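Local structure of cyclohexadienyl dehydratase (Synthetic construct, 5JOS) at residues A[48-51]-A[52-56]; A[92-95]-A[96-99]; A[218-221]-A[222-226]; A[227-230]-A[231-235]. The protein probably catalyses the dehydration of prephenate and arogenate in phenylalanine biosynthesis, using a fold of the periplasmic solute-binding proteins. All blocks are in the same frame, centred on the assembly; numbering follows the deposited sequence.

Contact 1 of 4, residues A[48-51]-A[52-56]; sequences FDID and VAKSL
Val52 lays its CG2 methyl alongside the Phe48 ring, 4.1 Å from CE1, the two side chains running the same way one helical turn apart. The same methyl meets the Asp49 carboxylate, with OD1 3.7 Å from Val52 CG2. Because CG1 stands anti to the backbone N of Val52 (chi1 175°), CG2 falls beside that N and turns back over the preceding turn. Asp49 OD1 in turn sits in plane at the edge of the Phe48 ring. This buried carboxylate is gripped from beyond the segments: Tyr211 OH bonds to OD1 and Gly89 N to OD2, so both oxygens are satisfied and the rotation of the group is fixed. Residues 48-56 form the first turns of helix 48-60, in a chain of the family 3 solute-binding fold, and four successive i to i+4 backbone bonds run from Val52 N to Ser55 N. The shortest of the four is Ala53 N to Asp49 O at 2.8 Å. On the more exposed side, Lys54 stretches out straight past Ile50, its CE 4.2 Å from Ile50 CG2. Its charge does not reach Asp51 directly; one water bridges them, donating to Asp51 OD1 at 2.7 Å and accepting from Lys54 NZ at 3.2 Å. Asp51 OD2 looks to helix 236-245, where it forms a salt bridge with Lys243 and a hydrogen bond with Trp244 NE1.

Contact 2 of 4, residues A[92-95]-A[96-99]; sequences VTPE and RQKK
Thr93 accepts the backbone N-H of Arg96 through its side chain, OG1 lying 3.1 Å from Arg96 N with an N-H...O angle of 148°. The hydroxyl oxygen can reach back to that N-H because it sits between the backbone N and the carbonyl carbon of Thr93 (chi1 64°). Two backbone bonds follow: Gln97 N to Thr93 O at 2.8 Å and Lys98 N to Pro94 O at 3.1 Å. Aliphatic stems of charged chains pass close to oxygens. That of Arg96 runs by Thr93, its CG and CD each 3.2 Å from OG1, and continues extended to a guanidinium whose NH1 bonds to Thr91 O; Lys99 bends so that its CE lies 3.4 Å from Glu95 O. Apolar contact is made by Val92 CG1, which packs against Gln97 CG at 3.9 Å. Charged groups remain apart, Glu95 OE1 being 4.7 Å from Arg96 NE. Phe102 of strand 101-102 touches Val92, Arg96 and Gln97, while Met75 of helix 74-79 meets Arg96 and Lys99. With threonine at the N-cap and proline as the first helical residue, the segment has the classic N-terminal cap of a short surface helix, here 94-97.

Contact 3 of 4, residues A[218-221]-A[222-226]; sequences QEFL and NYVNQ
Phe220 and Val224 meet through a CH-pi contact, the CG2 methyl of Val224 over one face of the ring, 4.2 Å from its centroid and displaced toward the rim at CE1. They lie on the inward side of helix 218-233, a helix of the family 3 solute-binding fold. The first torsions of both residues set up the contact: CG of Phe220 stands anti to the backbone N (chi1 -171°), and CG2 of Val224 is tucked beside its own N. The backbone bond beneath, Val224 N to Phe220 O at 2.9 Å, is almost straight at 173°. Helix 15-22 packs on the same ring through Leu16 and Ile19, and Met213 of strand 205-213 touches Phe220, Leu221 and Val224. Leu221, also buried, crosses Asn225, its CG 3.9 Å from Asn225 ND2, while Asn225 OD1 is held elsewhere by Asp104 N. An alanine at Leu221 is likely to open a gap beside Met213 and leave the Asn225 amide without the apolar group it lies against. The opposite character appears among Gln218, Glu219 and Asn222, which are exposed and make few side-chain contacts with one another. Glu219 reaches out to Ser14 OG, and Tyr223, at the margin, sends its hydroxyl to Ser59 OG of helix 48-60. On this looser side the Asn222 side chain folds back over the preceding turn, its CG 3.0 Å from Gln218 O.

Contact 4 of 4, residues A[227-230]-A[231-235]; sequences WLDQ and MKQQG
Met231 sets its thioether against the indole of Trp227 one turn earlier, a Met-aromatic contact with SD 4.2 Å from the centroid of the six-membered ring and approaching obliquely, 42° off the normal. Both residues are buried on helix 218-233, which ends here in a Schellman motif. The methionine bends at chi2 (77°), and this bend brings both SD and CE to the benzo part of the indole, CE lying 3.4 Å from Trp227 CZ2. Helix 48-60 touches the same indole, and Tyr237 of helix 236-245 packs on Leu228 and Met231. Without the indole of Trp227, as with an alanine here, the Met231 thioether would probably lose its aromatic partner and a gap would open toward helix 48-60. Elsewhere the chemistry is polar: Lys232 bends along Leu228, its CE 3.6 Å from Leu228 O, and delivers NZ to Pro105 O. Exposed Asp229 and Gln233 run side by side, their carboxylate and amide planes only 6° apart. At the helix end Gln234 N still bonds to Gln230 O at 3.0 Å; Gly235, with positive phi, then turns the chain, Thr236 N pairing with Met231 O and Gly235 N reaching Lys232 O at 3.1 Å.

How the contacts relate
Contact 1 is the most buried of the four, contacts 3 and 4 are partly buried, and contact 2 lies on the surface. Contacts 3 and 4 follow one another on helix 218-233, and both meet contact 1 on helix 48-60: Val52 and Ser55 press on Trp227, with Val52 CG1 3.6 Å from Trp227 CH2, and Leu56 CD1 reaches Tyr223 CE1 at 4.2 Å. Contact 2 touches none of them, its nearest atoms about 10 Å from contacts 3 and 4. An aromatic ring meets a valine methyl in contacts 1 and 3 and a thioether in contact 4; contacts 2 and 4 also hold helix ends, an N-cap and a Schellman motif.

Contact 1 of 4, residues A[48-51]-A[52-56]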
ATOM      1  N   PHE A  48       3.670  -8.013   4.907  1.00 34.44           N
ATOM      2  CA  PHE A  48       4.509  -6.919   4.446  1.00 35.73           C
ATOM      3  C   PHE A  48       4.966  -5.956   5.551  1.00 33.13           C
ATOM      4  O   PHE A  48       6.161  -5.687   5.692  1.00 32.77           O
ATOM      5  CB  PHE A  48       3.696  -6.183   3.358  1.00 37.00           C
ATOM      6  CG  PHE A  48       4.408  -5.058   2.620  1.00 33.55           C
ATOM      7  CD1 PHE A  48       4.598  -3.825   3.212  1.00 33.34           C
ATOM      8  CD2 PHE A  48       4.687  -5.174   1.293  1.00 34.67           C
ATOM      9  CE1 PHE A  48       5.163  -2.774   2.508  1.00 32.76           C
ATOM     10  CE2 PHE A  48       5.280  -4.130   0.573  1.00 34.92           C
ATOM     11  CZ  PHE A  48       5.524  -2.936   1.189  1.00 35.35           C
ATOM     12  N   ASP A  49       4.020  -5.398   6.322  1.00 32.78           N
ATOM     13  CA  ASP A  49       4.409  -4.443   7.324  1.00 30.21           C
ATOM     14  C   ASP A  49       4.896  -5.062   8.652  1.00 32.79           C
ATOM     15  O   ASP A  49       5.443  -4.320   9.507  1.00 31.40           O
ATOM     16  CB  ASP A  49       3.320  -3.444   7.581  1.00 28.86           C
ATOM     17  CG  ASP A  49       3.207  -2.430   6.472  1.00 31.75           C
ATOM     18  OD1 ASP A  49       4.244  -2.012   5.887  1.00 33.26           O
ATOM     19  OD2 ASP A  49       2.059  -1.990   6.193  1.00 31.29           O
ATOM     20  N   ILE A  50       4.755  -6.385   8.778  1.00 31.65           N
ATOM     21  CA  ILE A  50       5.309  -7.117   9.893  1.00 32.25           C
ATOM     22  C   ILE A  50       6.756  -7.241   9.611  1.00 35.71           C
ATOM     23  O   ILE A  50       7.559  -6.996  10.530  1.00 34.22           O
ATOM     24  CB  ILE A  50       4.659  -8.461  10.082  1.00 33.52           C
ATOM     25  CG1 ILE A  50       3.166  -8.325  10.234  1.00 32.09           C
ATOM     26  CG2 ILE A  50       5.287  -9.275  11.230  1.00 40.15           C
ATOM     27  CD1 ILE A  50       2.664  -7.507  11.392  1.00 33.24           C
ATOM     28  N   ASP A  51       7.103  -7.566   8.352  1.00 35.75           N
ATOM     29  CA  ASP A  51       8.470  -7.550   7.957  1.00 37.16           C
ATOM     30  C   ASP A  51       9.075  -6.129   8.163  1.00 36.16           C
ATOM     31  O   ASP A  51      10.233  -5.972   8.589  1.00 37.15           O
ATOM     32  CB  ASP A  51       8.628  -7.926   6.494  1.00 36.17           C
ATOM     33  CG  ASP A  51       8.441  -9.370   6.224  1.00 39.84           C
ATOM     34  OD1 ASP A  51       8.182 -10.150   7.164  1.00 40.47           O
ATOM     35  OD2 ASP A  51       8.661  -9.762   5.040  1.00 38.26           O
ATOM     36  N   VAL A  52       8.387  -5.091   7.715  1.00 33.49           N
ATOM     37  CA  VAL A  52       8.954  -3.710   7.820  1.00 31.19           C
ATOM     38  C   VAL A  52       9.121  -3.322   9.304  1.00 32.95           C
ATOM     39  O   VAL A  52      10.111  -2.774   9.695  1.00 31.76           O
ATOM     40  CB  VAL A  52       7.983  -2.694   7.182  1.00 32.38           C
ATOM     41  CG1 VAL A  52       8.423  -1.273   7.355  1.00 31.72           C
ATOM     42  CG2 VAL A  52       7.802  -2.938   5.704  1.00 33.93           C
ATOM     43  N   ALA A  53       8.132  -3.635  10.126  1.00 33.62           N
ATOM     44  CA  ALA A  53       8.205  -3.344  11.531  1.00 33.37           C
ATOM     45  C   ALA A  53       9.464  -3.902  12.152  1.00 36.28           C
ATOM     46  O   ALA A  53      10.099  -3.242  12.935  1.00 38.45           O
ATOM     47  CB  ALA A  53       7.011  -3.909  12.254  1.00 31.70           C
ATOM     48  N   LYS A  54       9.822  -5.138  11.806  1.00 34.98           N
ATOM     49  CA  LYS A  54      10.989  -5.742  12.359  1.00 38.49           C
ATOM     50  C   LYS A  54      12.208  -5.055  11.918  1.00 37.93           C
ATOM     51  O   LYS A  54      13.153  -4.920  12.633  1.00 39.58           O
ATOM     52  CB  LYS A  54      11.108  -7.197  11.930  1.00 40.34           C
ATOM     53  CG  LYS A  54      10.018  -7.946  12.620  1.00 41.42           C
ATOM     54  CD  LYS A  54       9.985  -9.384  12.151  1.00 46.46           C
ATOM     55  CE  LYS A  54       8.954 -10.071  13.028  1.00 49.59           C
ATOM     56  NZ  LYS A  54       8.711 -11.421  12.457  1.00 53.79           N
ATOM     57  N   SER A  55      12.219  -4.640  10.693  1.00 37.99           N
ATOM     58  CA  SER A  55      13.389  -3.927  10.217  1.00 40.00           C
ATOM     59  C   SER A  55      13.492  -2.484  10.846  1.00 39.16           C
ATOM     60  O   SER A  55      14.577  -2.030  11.197  1.00 39.74           O
ATOM     61  CB  SER A  55      13.296  -4.012   8.690  1.00 42.74           C
ATOM     62  OG  SER A  55      14.168  -3.090   8.170  1.00 47.87           O
ATOM     63  N   LEU A  56      12.374  -1.815  11.129  1.00 34.18           N
ATOM     64  CA  LEU A  56      12.472  -0.561  11.862  1.00 34.02           C
ATOM     65  C   LEU A  56      13.046  -0.764  13.272  1.00 34.38           C
ATOM     66  O   LEU A  56      13.954  -0.066  13.677  1.00 34.96           O
ATOM     67  CB  LEU A  56      11.129   0.135  11.951  1.00 32.87           C
ATOM     68  CG  LEU A  56      11.046   1.470  12.702  1.00 35.27           C
ATOM     69  CD1 LEU A  56      12.070   2.450  12.151  1.00 36.16           C
ATOM     70  CD2 LEU A  56       9.638   2.089  12.558  1.00 35.46           C
TER
HETATM   71  O   HOH W   1       9.388 -11.160   9.342  1.00 55.05           O

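Contact 2 of 4, residues A[92-95]-A[96-99]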
ATOM      1  N   VAL A  92      -3.594   6.728   4.213  1.00 28.28           N
ATOM      2  CA  VAL A  92      -3.582   8.104   4.659  1.00 33.77           C
ATOM      3  C   VAL A  92      -4.891   8.752   4.278  1.00 36.26           C
ATOM      4  O   VAL A  92      -5.141   8.930   3.127  1.00 37.74           O
ATOM      5  CB  VAL A  92      -2.472   8.885   3.992  1.00 34.61           C
ATOM      6  CG1 VAL A  92      -2.446  10.321   4.519  1.00 42.40           C
ATOM      7  CG2 VAL A  92      -1.133   8.271   4.269  1.00 34.53           C
ATOM      8  N   THR A  93      -5.750   9.000   5.232  1.00 37.88           N
ATOM      9  CA  THR A  93      -7.026   9.658   4.984  1.00 37.85           C
ATOM     10  C   THR A  93      -7.079  10.978   5.770  1.00 41.26           C
ATOM     11  O   THR A  93      -6.412  11.108   6.826  1.00 41.83           O
ATOM     12  CB  THR A  93      -8.197   8.771   5.450  1.00 39.19           C
ATOM     13  OG1 THR A  93      -8.132   8.577   6.858  1.00 38.01           O
ATOM     14  CG2 THR A  93      -8.188   7.345   4.804  1.00 39.38           C
ATOM     15  N   PRO A  94      -7.853  11.945   5.301  1.00 44.97           N
ATOM     16  CA  PRO A  94      -8.016  13.179   6.036  1.00 46.01           C
ATOM     17  C   PRO A  94      -8.492  12.906   7.463  1.00 48.00           C
ATOM     18  O   PRO A  94      -7.989  13.485   8.401  1.00 48.52           O
ATOM     19  CB  PRO A  94      -9.122  13.924   5.237  1.00 53.82           C
ATOM     20  CG  PRO A  94      -9.059  13.326   3.850  1.00 50.40           C
ATOM     21  CD  PRO A  94      -8.658  11.907   4.051  1.00 48.98           C
ATOM     22  N   GLU A  95      -9.492  12.061   7.648  1.00 44.98           N
ATOM     23  CA  GLU A  95      -9.923  11.777   9.010  1.00 49.95           C
ATOM     24  C   GLU A  95      -8.767  11.301   9.890  1.00 46.36           C
ATOM     25  O   GLU A  95      -8.701  11.647  11.090  1.00 43.57           O
ATOM     26  CB  GLU A  95     -11.118  10.797   9.067  1.00 56.35           C
ATOM     27  CG  GLU A  95     -11.191   9.847  10.295  1.00 66.92           C
ATOM     28  CD  GLU A  95     -12.138   8.611  10.073  1.00 72.74           C
ATOM     29  OE1 GLU A  95     -11.622   7.417   9.892  1.00 55.91           O
ATOM     30  OE2 GLU A  95     -13.403   8.865  10.072  1.00 67.92           O
ATOM     31  N   ARG A  96      -7.885  10.472   9.343  1.00 41.29           N
ATOM     32  CA  ARG A  96      -6.802   9.938  10.138  1.00 39.89           C
ATOM     33  C   ARG A  96      -5.707  10.991  10.370  1.00 43.56           C
ATOM     34  O   ARG A  96      -5.093  11.007  11.414  1.00 43.93           O
ATOM     35  CB  ARG A  96      -6.179   8.704   9.494  1.00 37.73           C
ATOM     36  CG  ARG A  96      -7.080   7.467   9.665  1.00 42.63           C
ATOM     37  CD  ARG A  96      -6.713   6.323   8.712  1.00 35.05           C
ATOM     38  NE  ARG A  96      -7.602   5.199   8.887  1.00 34.37           N
ATOM     39  CZ  ARG A  96      -7.709   4.158   8.068  1.00 37.11           C
ATOM     40  NH1 ARG A  96      -6.894   4.045   7.031  1.00 34.00           N
ATOM     41  NH2 ARG A  96      -8.616   3.183   8.310  1.00 42.42           N
ATOM     42  N   GLN A  97      -5.441  11.838   9.395  1.00 44.90           N
ATOM     43  CA  GLN A  97      -4.459  12.896   9.578  1.00 47.63           C
ATOM     44  C   GLN A  97      -4.836  13.936  10.565  1.00 50.78           C
ATOM     45  O   GLN A  97      -3.963  14.665  11.055  1.00 49.35           O
ATOM     46  CB  GLN A  97      -4.288  13.676   8.318  1.00 49.37           C
ATOM     47  CG  GLN A  97      -3.596  12.804   7.292  1.00 44.87           C
ATOM     48  CD  GLN A  97      -3.724  13.449   5.918  1.00 50.43           C
ATOM     49  OE1 GLN A  97      -4.853  13.568   5.360  1.00 56.64           O
ATOM     50  NE2 GLN A  97      -2.585  13.800   5.323  1.00 51.72           N
ATOM     51  N   LYS A  98      -6.124  14.086  10.828  1.00 50.23           N
ATOM     52  CA  LYS A  98      -6.537  15.032  11.832  1.00 54.45           C
ATOM     53  C   LYS A  98      -6.050  14.683  13.216  1.00 53.36           C
ATOM     54  O   LYS A  98      -5.900  15.542  14.061  1.00 56.70           O
ATOM     55  CB  LYS A  98      -8.065  15.131  11.870  1.00 61.04           C
ATOM     56  CG  LYS A  98      -8.568  16.108  10.830  1.00 67.21           C
ATOM     57  CD  LYS A  98     -10.066  16.002  10.610  1.00 75.30           C
ATOM     58  CE  LYS A  98     -10.852  16.260  11.879  1.00 82.06           C
ATOM     59  NZ  LYS A  98     -12.265  16.637  11.548  1.00 93.97           N
ATOM     60  N   LYS A  99      -5.846  13.425  13.476  1.00 53.65           N
ATOM     61  CA  LYS A  99      -5.572  13.000  14.816  1.00 60.74           C
ATOM     62  C   LYS A  99      -4.241  12.320  14.896  1.00 58.30           C
ATOM     63  O   LYS A  99      -3.949  11.812  15.965  1.00 54.59           O
ATOM     64  CB  LYS A  99      -6.630  11.988  15.277  1.00 67.91           C
ATOM     65  CG  LYS A  99      -8.100  12.460  15.134  1.00 81.83           C
ATOM     66  CD  LYS A  99      -8.918  11.317  14.519  1.00 94.92           C
ATOM     67  CE  LYS A  99     -10.337  11.692  14.096  1.00100.51           C
ATOM     68  NZ  LYS A  99     -11.142  11.894  15.322  1.00113.20           N
TER

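Contact 3 of 4, residues A[218-221]-A[222-226]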
ATOM      1  N   GLN A 218       8.248  15.375  16.287  1.00 55.61           N
ATOM      2  CA  GLN A 218       8.887  15.402  14.927  1.00 58.56           C
ATOM      3  C   GLN A 218      10.157  14.531  14.887  1.00 53.48           C
ATOM      4  O   GLN A 218      10.595  14.170  13.803  1.00 50.24           O
ATOM      5  CB  GLN A 218       9.153  16.798  14.346  1.00 63.30           C
ATOM      6  CG  GLN A 218       7.944  17.502  13.723  1.00 68.10           C
ATOM      7  CD  GLN A 218       6.760  16.624  13.249  1.00 69.59           C
ATOM      8  OE1 GLN A 218       5.940  16.066  14.051  1.00 64.72           O
ATOM      9  NE2 GLN A 218       6.606  16.562  11.932  1.00 71.24           N
ATOM     10  N   GLU A 219      10.727  14.199  16.056  1.00 47.22           N
ATOM     11  CA  GLU A 219      11.954  13.492  16.115  1.00 46.83           C
ATOM     12  C   GLU A 219      11.769  12.066  15.643  1.00 44.18           C
ATOM     13  O   GLU A 219      12.416  11.646  14.709  1.00 40.84           O
ATOM     14  CB  GLU A 219      12.484  13.510  17.552  1.00 52.86           C
ATOM     15  CG  GLU A 219      13.968  13.261  17.610  1.00 59.60           C
ATOM     16  CD  GLU A 219      14.572  13.538  18.990  1.00 62.79           C
ATOM     17  OE1 GLU A 219      15.088  14.662  19.197  1.00 66.16           O
ATOM     18  OE2 GLU A 219      14.488  12.614  19.848  1.00 60.50           O
ATOM     19  N   PHE A 220      10.799  11.351  16.200  1.00 42.04           N
ATOM     20  CA  PHE A 220      10.539  10.007  15.735  1.00 42.32           C
ATOM     21  C   PHE A 220      10.083  10.035  14.273  1.00 40.56           C
ATOM     22  O   PHE A 220      10.523   9.254  13.431  1.00 36.79           O
ATOM     23  CB  PHE A 220       9.498   9.354  16.611  1.00 43.67           C
ATOM     24  CG  PHE A 220       9.279   7.859  16.356  1.00 44.98           C
ATOM     25  CD1 PHE A 220      10.262   7.056  15.906  1.00 48.38           C
ATOM     26  CD2 PHE A 220       8.056   7.305  16.585  1.00 48.03           C
ATOM     27  CE1 PHE A 220      10.063   5.704  15.708  1.00 50.11           C
ATOM     28  CE2 PHE A 220       7.823   5.970  16.384  1.00 47.71           C
ATOM     29  CZ  PHE A 220       8.840   5.152  15.959  1.00 48.76           C
ATOM     30  N   LEU A 221       9.220  10.961  13.941  1.00 42.45           N
ATOM     31  CA  LEU A 221       8.695  10.987  12.599  1.00 40.51           C
ATOM     32  C   LEU A 221       9.865  11.229  11.598  1.00 40.50           C
ATOM     33  O   LEU A 221       9.929  10.622  10.545  1.00 37.37           O
ATOM     34  CB  LEU A 221       7.668  12.076  12.445  1.00 45.27           C
ATOM     35  CG  LEU A 221       7.302  12.304  10.986  1.00 48.17           C
ATOM     36  CD1 LEU A 221       6.298  11.249  10.635  1.00 47.60           C
ATOM     37  CD2 LEU A 221       6.724  13.661  10.651  1.00 54.55           C
ATOM     38  N   ASN A 222      10.739  12.171  11.902  1.00 38.25           N
ATOM     39  CA  ASN A 222      11.920  12.405  11.034  1.00 40.26           C
ATOM     40  C   ASN A 222      12.824  11.170  10.914  1.00 40.31           C
ATOM     41  O   ASN A 222      13.386  10.937   9.849  1.00 39.61           O
ATOM     42  CB  ASN A 222      12.757  13.521  11.587  1.00 43.21           C
ATOM     43  CG  ASN A 222      12.110  14.880  11.362  1.00 45.50           C
ATOM     44  OD1 ASN A 222      11.131  15.026  10.686  1.00 48.53           O
ATOM     45  ND2 ASN A 222      12.655  15.841  11.956  1.00 47.55           N
ATOM     46  N   TYR A 223      13.029  10.474  12.036  1.00 39.07           N
ATOM     47  CA  TYR A 223      13.770   9.231  11.978  1.00 42.39           C
ATOM     48  C   TYR A 223      13.102   8.301  10.998  1.00 38.27           C
ATOM     49  O   TYR A 223      13.723   7.733  10.155  1.00 37.66           O
ATOM     50  CB  TYR A 223      13.793   8.515  13.336  1.00 41.66           C
ATOM     51  CG  TYR A 223      14.750   7.312  13.409  1.00 40.50           C
ATOM     52  CD1 TYR A 223      14.407   6.076  12.864  1.00 38.55           C
ATOM     53  CD2 TYR A 223      15.995   7.403  14.066  1.00 40.10           C
ATOM     54  CE1 TYR A 223      15.306   5.000  12.910  1.00 38.66           C
ATOM     55  CE2 TYR A 223      16.876   6.317  14.111  1.00 40.51           C
ATOM     56  CZ  TYR A 223      16.514   5.114  13.535  1.00 38.83           C
ATOM     57  OH  TYR A 223      17.349   4.004  13.585  1.00 42.07           O
ATOM     58  N   VAL A 224      11.817   8.080  11.171  1.00 36.76           N
ATOM     59  CA  VAL A 224      11.097   7.153  10.279  1.00 34.63           C
ATOM     60  C   VAL A 224      11.194   7.474   8.848  1.00 35.27           C
ATOM     61  O   VAL A 224      11.380   6.550   8.012  1.00 33.29           O
ATOM     62  CB  VAL A 224       9.621   6.978  10.661  1.00 36.51           C
ATOM     63  CG1 VAL A 224       8.879   6.102   9.660  1.00 35.50           C
ATOM     64  CG2 VAL A 224       9.525   6.356  11.999  1.00 36.37           C
ATOM     65  N   ASN A 225      11.057   8.758   8.526  1.00 37.04           N
ATOM     66  CA  ASN A 225      11.207   9.222   7.169  1.00 35.62           C
ATOM     67  C   ASN A 225      12.591   9.045   6.598  1.00 40.01           C
ATOM     68  O   ASN A 225      12.752   8.673   5.419  1.00 36.70           O
ATOM     69  CB  ASN A 225      10.774  10.701   7.043  1.00 37.62           C
ATOM     70  CG  ASN A 225       9.207  10.846   7.064  1.00 38.74           C
ATOM     71  OD1 ASN A 225       8.497   9.895   6.829  1.00 33.71           O
ATOM     72  ND2 ASN A 225       8.712  12.019   7.350  1.00 38.11           N
ATOM     73  N   GLN A 226      13.616   9.386   7.365  1.00 38.12           N
ATOM     74  CA  GLN A 226      14.977   9.041   6.922  1.00 39.42           C
ATOM     75  C   GLN A 226      15.140   7.534   6.774  1.00 37.66           C
ATOM     76  O   GLN A 226      15.762   7.028   5.866  1.00 39.88           O
ATOM     77  CB  GLN A 226      15.947   9.469   7.964  1.00 41.94           C
ATOM     78  CG  GLN A 226      16.081  10.962   8.006  1.00 42.78           C
ATOM     79  CD  GLN A 226      16.525  11.404   9.355  1.00 48.74           C
ATOM     80  OE1 GLN A 226      16.673  10.622  10.311  1.00 48.24           O
ATOM     81  NE2 GLN A 226      16.789  12.662   9.446  1.00 48.97           N
TER

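Contact 4 of 4, residues A[227-230]-A[231-235]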
ATOM      1  N   TRP A 227      14.584   6.798   7.665  1.00 37.05           N
ATOM      2  CA  TRP A 227      14.736   5.362   7.509  1.00 39.91           C
ATOM      3  C   TRP A 227      14.001   4.767   6.289  1.00 42.23           C
ATOM      4  O   TRP A 227      14.543   3.871   5.582  1.00 40.05           O
ATOM      5  CB  TRP A 227      14.239   4.715   8.703  1.00 36.58           C
ATOM      6  CG  TRP A 227      14.281   3.334   8.612  1.00 36.65           C
ATOM      7  CD1 TRP A 227      15.402   2.540   8.636  1.00 40.14           C
ATOM      8  CD2 TRP A 227      13.170   2.460   8.461  1.00 36.75           C
ATOM      9  NE1 TRP A 227      15.028   1.235   8.536  1.00 41.31           N
ATOM     10  CE2 TRP A 227      13.675   1.162   8.392  1.00 36.44           C
ATOM     11  CE3 TRP A 227      11.821   2.656   8.346  1.00 36.61           C
ATOM     12  CZ2 TRP A 227      12.892   0.102   8.303  1.00 41.09           C
ATOM     13  CZ3 TRP A 227      11.007   1.536   8.214  1.00 40.99           C
ATOM     14  CH2 TRP A 227      11.533   0.311   8.166  1.00 37.39           C
ATOM     15  N   LEU A 228      12.837   5.330   5.974  1.00 38.43           N
ATOM     16  CA  LEU A 228      12.084   4.862   4.781  1.00 39.12           C
ATOM     17  C   LEU A 228      12.807   5.142   3.538  1.00 41.22           C
ATOM     18  O   LEU A 228      12.884   4.337   2.650  1.00 42.78           O
ATOM     19  CB  LEU A 228      10.785   5.606   4.615  1.00 39.35           C
ATOM     20  CG  LEU A 228       9.701   5.129   5.444  1.00 39.03           C
ATOM     21  CD1 LEU A 228       8.467   5.971   5.149  1.00 46.17           C
ATOM     22  CD2 LEU A 228       9.436   3.712   4.984  1.00 43.00           C
ATOM     23  N   ASP A 229      13.373   6.324   3.469  1.00 44.22           N
ATOM     24  CA  ASP A 229      14.110   6.666   2.314  1.00 47.09           C
ATOM     25  C   ASP A 229      15.341   5.752   2.189  1.00 49.07           C
ATOM     26  O   ASP A 229      15.732   5.378   1.078  1.00 48.08           O
ATOM     27  CB  ASP A 229      14.493   8.114   2.330  1.00 53.00           C
ATOM     28  CG  ASP A 229      15.524   8.425   1.284  1.00 58.43           C
ATOM     29  OD1 ASP A 229      16.707   8.349   1.567  1.00 71.67           O
ATOM     30  OD2 ASP A 229      15.181   8.665   0.130  1.00 62.20           O
ATOM     31  N   GLN A 230      15.954   5.371   3.301  1.00 45.07           N
ATOM     32  CA  GLN A 230      17.086   4.481   3.208  1.00 46.20           C
ATOM     33  C   GLN A 230      16.672   3.106   2.688  1.00 47.61           C
ATOM     34  O   GLN A 230      17.304   2.495   1.876  1.00 47.59           O
ATOM     35  CB  GLN A 230      17.688   4.317   4.592  1.00 51.36           C
ATOM     36  CG  GLN A 230      18.651   3.175   4.738  1.00 55.50           C
ATOM     37  CD  GLN A 230      19.359   3.212   6.088  1.00 57.73           C
ATOM     38  OE1 GLN A 230      20.377   3.907   6.264  1.00 56.21           O
ATOM     39  NE2 GLN A 230      18.840   2.440   7.035  1.00 53.23           N
ATOM     40  N   MET A 231      15.568   2.657   3.204  1.00 48.23           N
ATOM     41  CA  MET A 231      14.916   1.465   2.783  1.00 50.84           C
ATOM     42  C   MET A 231      14.554   1.438   1.280  1.00 50.39           C
ATOM     43  O   MET A 231      14.750   0.428   0.563  1.00 43.64           O
ATOM     44  CB  MET A 231      13.700   1.437   3.606  1.00 46.85           C
ATOM     45  CG  MET A 231      13.167   0.142   3.917  1.00 59.88           C
ATOM     46  SD  MET A 231      13.952  -0.874   5.192  1.00 54.85           S
ATOM     47  CE  MET A 231      12.412  -1.707   5.481  1.00 57.42           C
ATOM     48  N   LYS A 232      14.042   2.545   0.787  1.00 48.55           N
ATOM     49  CA  LYS A 232      13.858   2.656  -0.667  1.00 53.72           C
ATOM     50  C   LYS A 232      15.146   2.524  -1.409  1.00 58.01           C
ATOM     51  O   LYS A 232      15.253   1.747  -2.355  1.00 50.74           O
ATOM     52  CB  LYS A 232      13.176   3.953  -1.069  1.00 54.46           C
ATOM     53  CG  LYS A 232      11.703   3.813  -0.828  1.00 60.99           C
ATOM     54  CD  LYS A 232      10.998   5.126  -0.617  1.00 70.52           C
ATOM     55  CE  LYS A 232      10.021   4.926   0.528  1.00 77.47           C
ATOM     56  NZ  LYS A 232       8.800   5.738   0.325  1.00 84.14           N
ATOM     57  N   GLN A 233      16.130   3.289  -0.965  1.00 59.38           N
ATOM     58  CA  GLN A 233      17.377   3.408  -1.694  1.00 64.51           C
ATOM     59  C   GLN A 233      18.090   2.105  -1.797  1.00 61.75           C
ATOM     60  O   GLN A 233      18.633   1.801  -2.853  1.00 61.55           O
ATOM     61  CB  GLN A 233      18.325   4.443  -1.050  1.00 71.97           C
ATOM     62  CG  GLN A 233      17.937   5.866  -1.402  1.00 78.97           C
ATOM     63  CD  GLN A 233      18.238   6.173  -2.864  1.00 89.34           C
ATOM     64  OE1 GLN A 233      17.332   6.213  -3.702  1.00 90.48           O
ATOM     65  NE2 GLN A 233      19.524   6.357  -3.189  1.00 93.03           N
ATOM     66  N   GLN A 234      18.121   1.311  -0.734  1.00 58.46           N
ATOM     67  CA  GLN A 234      18.839   0.051  -0.869  1.00 63.93           C
ATOM     68  C   GLN A 234      18.018  -1.123  -1.426  1.00 61.54           C
ATOM     69  O   GLN A 234      18.510  -2.246  -1.479  1.00 63.91           O
ATOM     70  CB  GLN A 234      19.451  -0.328   0.428  1.00 66.37           C
ATOM     71  CG  GLN A 234      18.478  -0.933   1.385  1.00 66.82           C
ATOM     72  CD  GLN A 234      18.810  -0.483   2.787  1.00 74.89           C
ATOM     73  OE1 GLN A 234      19.913   0.048   3.032  1.00 69.55           O
ATOM     74  NE2 GLN A 234      17.835  -0.634   3.710  1.00 74.36           N
ATOM     75  N   GLY A 235      16.787  -0.885  -1.841  1.00 54.99           N
ATOM     76  CA  GLY A 235      16.071  -1.913  -2.618  1.00 58.63           C
ATOM     77  C   GLY A 235      15.179  -2.782  -1.767  1.00 56.59           C
ATOM     78  O   GLY A 235      14.567  -3.715  -2.273  1.00 56.29           O
TER